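Local structure of papain-like protease (Human betacoronavirus 2c EMC/2012, 4RNA) at residues N194-K199 with V227-G232; G213-E218 with N253-T258. The protein is a zinc-containing cysteine protease that probably cleaves the viral polyprotein and, as in related coronaviral papain-like proteases, removes ubiquitin-like modifiers from host proteins. One frame throughout, in Å; residues are numbered along the deposited sequence.

Contact 1: N194-K199 with V227-G232; sequences NVCGIK and VCQCGG. With ZN (zinc ion), chain B.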
loop_
_atom_site.group_PDB
_atom_site.type_symbol
_atom_site.label_atom_id
_atom_site.label_comp_id
_atom_site.label_asym_id
_atom_site.label_seq_id
_atom_site.Cartn_x
_atom_site.Cartn_y
_atom_site.Cartn_z
ATOM N N ASN A 194 -0.363 40.657 -8.248
ATOM C CA ASN A 194 0.300 41.924 -8.565
ATOM C C ASN A 194 0.069 42.910 -7.440
ATOM O O ASN A 194 0.849 43.861 -7.281
ATOM C CB ASN A 194 -0.133 42.397 -9.965
ATOM C CG ASN A 194 0.326 41.412 -11.044
ATOM O OD1 ASN A 194 1.427 40.918 -10.933
ATOM N ND2 ASN A 194 -0.540 41.060 -12.034
ATOM N N VAL A 195 -0.919 42.603 -6.589
ATOM C CA VAL A 195 -1.118 43.327 -5.297
ATOM C C VAL A 195 -0.483 42.618 -4.071
ATOM O O VAL A 195 0.290 43.209 -3.327
ATOM C CB VAL A 195 -2.638 43.642 -5.066
ATOM C CG1 VAL A 195 -2.893 44.192 -3.675
ATOM C CG2 VAL A 195 -3.170 44.602 -6.136
ATOM N N CYS A 196 -0.773 41.331 -3.895
ATOM C CA CYS A 196 -0.400 40.597 -2.672
ATOM C C CYS A 196 1.046 40.151 -2.588
ATOM O O CYS A 196 1.549 39.967 -1.486
ATOM C CB CYS A 196 -1.356 39.393 -2.442
ATOM S SG CYS A 196 -3.051 40.041 -2.338
ATOM N N GLY A 197 1.718 39.964 -3.721
ATOM C CA GLY A 197 3.091 39.484 -3.686
ATOM C C GLY A 197 3.302 38.106 -4.329
ATOM O O GLY A 197 2.405 37.540 -5.005
ATOM N N ILE A 198 4.494 37.566 -4.116
ATOM C CA ILE A 198 4.994 36.398 -4.869
ATOM C C ILE A 198 5.433 35.360 -3.847
ATOM O O ILE A 198 6.092 35.720 -2.891
ATOM C CB ILE A 198 6.250 36.741 -5.723
ATOM C CG1 ILE A 198 5.943 37.771 -6.798
ATOM C CG2 ILE A 198 6.888 35.480 -6.304
ATOM C CD1 ILE A 198 7.159 38.481 -7.375
ATOM N N LYS A 199 5.020 34.097 -4.032
ATOM C CA LYS A 199 5.565 32.941 -3.306
ATOM C C LYS A 199 6.154 31.938 -4.297
ATOM O O LYS A 199 5.436 31.510 -5.225
ATOM C CB LYS A 199 4.477 32.213 -2.509
ATOM C CG LYS A 199 5.021 31.185 -1.514
ATOM C CD LYS A 199 6.107 31.863 -0.660
ATOM C CE LYS A 199 6.661 30.992 0.469
ATOM N NZ LYS A 199 7.562 29.928 -0.050
ATOM N N VAL A 227 -9.232 33.353 -8.359
ATOM C CA VAL A 227 -9.558 34.542 -7.558
ATOM C C VAL A 227 -8.512 34.624 -6.482
ATOM O O VAL A 227 -8.128 33.583 -5.892
ATOM C CB VAL A 227 -11.015 34.501 -6.972
ATOM C CG1 VAL A 227 -11.220 35.621 -5.958
ATOM C CG2 VAL A 227 -12.036 34.576 -8.110
ATOM N N CYS A 228 -7.987 35.830 -6.304
ATOM C CA CYS A 228 -7.077 36.105 -5.188
ATOM C C CYS A 228 -7.898 36.492 -3.950
ATOM O O CYS A 228 -9.013 37.006 -4.093
ATOM C CB CYS A 228 -6.045 37.169 -5.508
ATOM S SG CYS A 228 -4.870 37.170 -4.128
ATOM N N GLN A 229 -7.352 36.205 -2.766
ATOM C CA GLN A 229 -7.957 36.645 -1.504
ATOM C C GLN A 229 -8.104 38.187 -1.366
ATOM O O GLN A 229 -8.895 38.656 -0.563
ATOM C CB GLN A 229 -7.165 36.107 -0.310
ATOM C CG GLN A 229 -5.710 36.526 -0.251
ATOM C CD GLN A 229 -4.732 35.624 -1.052
ATOM O OE1 GLN A 229 -5.112 34.616 -1.780
ATOM N NE2 GLN A 229 -3.444 35.996 -0.945
ATOM N N CYS A 230 -7.363 38.982 -2.131
ATOM C CA CYS A 230 -7.578 40.443 -2.076
ATOM C C CYS A 230 -8.823 40.877 -2.861
ATOM O O CYS A 230 -9.195 42.081 -2.879
ATOM C CB CYS A 230 -6.343 41.167 -2.631
ATOM S SG CYS A 230 -6.087 40.779 -4.409
ATOM N N GLY A 231 -9.484 39.939 -3.549
ATOM C CA GLY A 231 -10.555 40.312 -4.465
ATOM C C GLY A 231 -10.108 40.374 -5.932
ATOM O O GLY A 231 -10.947 40.451 -6.834
ATOM N N GLY A 232 -8.790 40.337 -6.172
ATOM C CA GLY A 232 -8.260 40.365 -7.540
ATOM C C GLY A 232 -8.027 38.963 -8.109
ATOM O O GLY A 232 -8.861 38.047 -7.916
HETATM ZN ZN ZN B . -4.163 39.504 -4.221
#
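Cys-196 meets Cys-228 and Cys-230 through a shared zinc ion, with no hydrogen bond running from one segment to the other. At Cys-196 the sulfur lies anti to the carbonyl carbon (chi1 -58°), which carries SG to within 2.2 Å of the zinc. SG of Cys-230 and SG of Cys-228 bind the same ion at 2.3 Å and 2.4 Å, and Cys-193 supplies the fourth sulfur. The S-Zn-S angles among Cys-196, Cys-228 and Cys-230 lie between 107° and 110°, nearly tetrahedral. Gly-197 then closes a classic beta bulge, facing Cys-193 together with Cys-196, and Ile-198 and Lys-199 carry the strand away along strand 186-193. Opposite, Cys-228 to Gly-231 form a type I turn. Just past the turn, Gly-232 N donates to Cys-230 SG at 3.3 Å, while inside it the bond from Cys-230 N to Cys-228 SG is weak. This is a Cys4 site joining two beta hairpins, as in the zinc-binding fingers of this protease family. The sulfurs probably bind as thiolates, and the N-H of Gly-232, and more weakly that of Cys-230, would draw off part of the negative charge gathered round the metal.

Contact 2: G213-E218 with N253-T258; sequences GVQTVE and NEKLVT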
loop_
_atom_site.group_PDB
_atom_site.type_symbol
_atom_site.label_atom_id
_atom_site.label_comp_id
_atom_site.label_asym_id
_atom_site.label_seq_id
_atom_site.Cartn_x
_atom_site.Cartn_y
_atom_site.Cartn_z
ATOM N N GLY A 213 -1.340 15.336 -13.036
ATOM C CA GLY A 213 -2.380 16.284 -13.364
ATOM C C GLY A 213 -2.250 16.930 -14.732
ATOM O O GLY A 213 -3.216 17.580 -15.168
ATOM N N VAL A 214 -1.082 16.798 -15.405
ATOM C CA VAL A 214 -0.968 17.202 -16.850
ATOM C C VAL A 214 -0.212 16.072 -17.515
ATOM O O VAL A 214 0.465 15.247 -16.831
ATOM C CB VAL A 214 -0.297 18.597 -17.176
ATOM C CG1 VAL A 214 -1.114 19.816 -16.661
ATOM C CG2 VAL A 214 1.152 18.640 -16.699
ATOM N N GLN A 215 -0.350 16.002 -18.845
ATOM C CA GLN A 215 0.321 14.970 -19.633
ATOM C C GLN A 215 1.206 15.563 -20.757
ATOM O O GLN A 215 1.783 14.773 -21.557
ATOM C CB GLN A 215 -0.779 14.017 -20.174
ATOM C CG GLN A 215 -1.386 13.133 -19.048
ATOM C CD GLN A 215 -2.740 12.589 -19.391
ATOM O OE1 GLN A 215 -3.573 13.302 -19.947
ATOM N NE2 GLN A 215 -2.986 11.320 -19.073
ATOM N N THR A 216 1.376 16.914 -20.792
ATOM C CA THR A 216 2.272 17.551 -21.814
ATOM C C THR A 216 3.063 18.592 -21.108
ATOM O O THR A 216 2.549 19.127 -20.136
ATOM C CB THR A 216 1.553 18.231 -23.058
ATOM O OG1 THR A 216 0.831 19.408 -22.716
ATOM C CG2 THR A 216 0.475 17.308 -23.703
ATOM N N VAL A 217 4.245 18.875 -21.633
ATOM C CA VAL A 217 5.103 19.984 -21.155
ATOM C C VAL A 217 4.479 21.384 -21.403
ATOM O O VAL A 217 4.671 22.292 -20.572
ATOM C CB VAL A 217 6.489 19.922 -21.777
ATOM C CG1 VAL A 217 7.342 21.036 -21.143
ATOM C CG2 VAL A 217 7.171 18.550 -21.470
ATOM N N GLU A 218 3.832 21.571 -22.562
ATOM C CA GLU A 218 2.994 22.792 -22.818
ATOM C C GLU A 218 1.997 23.016 -21.712
ATOM O O GLU A 218 1.937 24.123 -21.203
ATOM C CB GLU A 218 2.204 22.707 -24.121
ATOM C CG GLU A 218 3.074 22.765 -25.339
ATOM C CD GLU A 218 3.220 21.399 -25.980
ATOM O OE1 GLU A 218 3.285 21.338 -27.239
ATOM O OE2 GLU A 218 3.246 20.390 -25.224
ATOM N N ASN A 253 -6.926 9.561 -20.789
ATOM C CA ASN A 253 -7.317 10.797 -21.511
ATOM C C ASN A 253 -7.223 10.515 -23.018
ATOM O O ASN A 253 -6.128 10.279 -23.534
ATOM C CB ASN A 253 -6.369 11.935 -21.057
ATOM C CG ASN A 253 -6.677 13.267 -21.724
ATOM O OD1 ASN A 253 -7.653 13.385 -22.406
ATOM N ND2 ASN A 253 -5.816 14.271 -21.534
ATOM N N GLU A 254 -8.355 10.480 -23.724
ATOM C CA GLU A 254 -8.322 10.123 -25.147
ATOM C C GLU A 254 -7.558 11.214 -25.938
ATOM O O GLU A 254 -7.815 12.393 -25.764
ATOM C CB GLU A 254 -9.732 9.922 -25.657
ATOM C CG GLU A 254 -9.755 9.298 -27.026
ATOM C CD GLU A 254 -11.033 9.652 -27.733
ATOM O OE1 GLU A 254 -11.899 8.764 -27.821
ATOM O OE2 GLU A 254 -11.184 10.830 -28.152
ATOM N N LYS A 255 -6.567 10.824 -26.732
ATOM C CA LYS A 255 -5.741 11.780 -27.428
ATOM C C LYS A 255 -5.421 11.179 -28.783
ATOM O O LYS A 255 -5.461 9.956 -28.928
ATOM C CB LYS A 255 -4.447 12.021 -26.659
ATOM C CG LYS A 255 -4.515 13.248 -25.780
ATOM C CD LYS A 255 -3.427 13.196 -24.729
ATOM C CE LYS A 255 -3.260 14.519 -24.018
ATOM N NZ LYS A 255 -2.433 15.506 -24.764
ATOM N N LEU A 256 -5.093 12.028 -29.755
ATOM C CA LEU A 256 -4.522 11.556 -31.012
ATOM C C LEU A 256 -3.006 11.679 -30.896
ATOM O O LEU A 256 -2.430 12.808 -30.847
ATOM C CB LEU A 256 -5.068 12.300 -32.270
ATOM C CG LEU A 256 -4.882 11.645 -33.671
ATOM C CD1 LEU A 256 -3.514 11.895 -34.316
ATOM C CD2 LEU A 256 -5.222 10.142 -33.682
ATOM N N VAL A 257 -2.353 10.530 -30.800
ATOM C CA VAL A 257 -0.896 10.559 -30.676
ATOM C C VAL A 257 -0.337 10.332 -32.059
ATOM O O VAL A 257 -0.815 9.430 -32.766
ATOM C CB VAL A 257 -0.367 9.500 -29.666
ATOM C CG1 VAL A 257 1.161 9.560 -29.640
ATOM C CG2 VAL A 257 -0.974 9.703 -28.257
ATOM N N THR A 258 0.581 11.194 -32.482
ATOM C CA THR A 258 1.265 11.044 -33.825
ATOM C C THR A 258 2.774 11.263 -33.746
ATOM O O THR A 258 3.288 12.186 -33.047
ATOM C CB THR A 258 0.691 12.062 -34.935
ATOM O OG1 THR A 258 1.372 11.910 -36.198
ATOM C CG2 THR A 258 0.886 13.503 -34.529
#
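Gln-215 and Asn-253 meet amide to amide, and this pair forms the tight part of the contact. Asn-253 ND2 donates to Gln-215 OE1 at 2.9 Å with an N-H...O angle of 162°, arriving almost in line with the carbonyl bond. The two amide planes are only 11° apart, and the acceptor lies in the plane of the asparagine amide. CB of Asn-253 also approaches Gln-215 OE1, at 3.3 Å. The other end of the glutamine amide is held too: NE2 donates to the backbone O of Thr-310, so both ends have partners and the flip of the buried group is fixed, while Arg-29 of the second subunit packs on both residues.

Strand 252-258 belongs to the mixed sheet of the palm-like region, antiparallel to 304-315, and 213-218 is the loop leading from strand 210-212 into helix 217-221. Thr-216 is the N-cap of that helix. With chi1 at 69°, its OG1 lies between the backbone N and the carbonyl carbon and accepts from the backbone N of Asp-219.

The looser side begins here. The methyl CG2 of Thr-216 faces the terminal amine of Lys-255, 3.6 Å from NZ, a van der Waals approach rather than a polar one. The lysine chain bends at its last torsion, and its NZ makes a long, weak ion pair with a phosphate probably left from crystallisation.

How the contacts relate
From the N terminus, the chain meets 194-199 first, then 213-218, 227-232 and 253-258, so the two contacts cross rather than nest. Contact 1 closes a loop of 27 intervening residues, which contains the 213-218 half of contact 2; contact 2 closes one of 34, which contains the 227-232 half of contact 1. The interleaved path runs out to the metal-bearing tip twice. Contact 1 joins hairpin ends of the antiparallel sheet at that distal end, while contact 2 ties the approach to helix 217-221 to a strand of the separate mixed sheet. Their centres are about 31 Å apart, and their nearest atoms about 18 Å, so they do not touch.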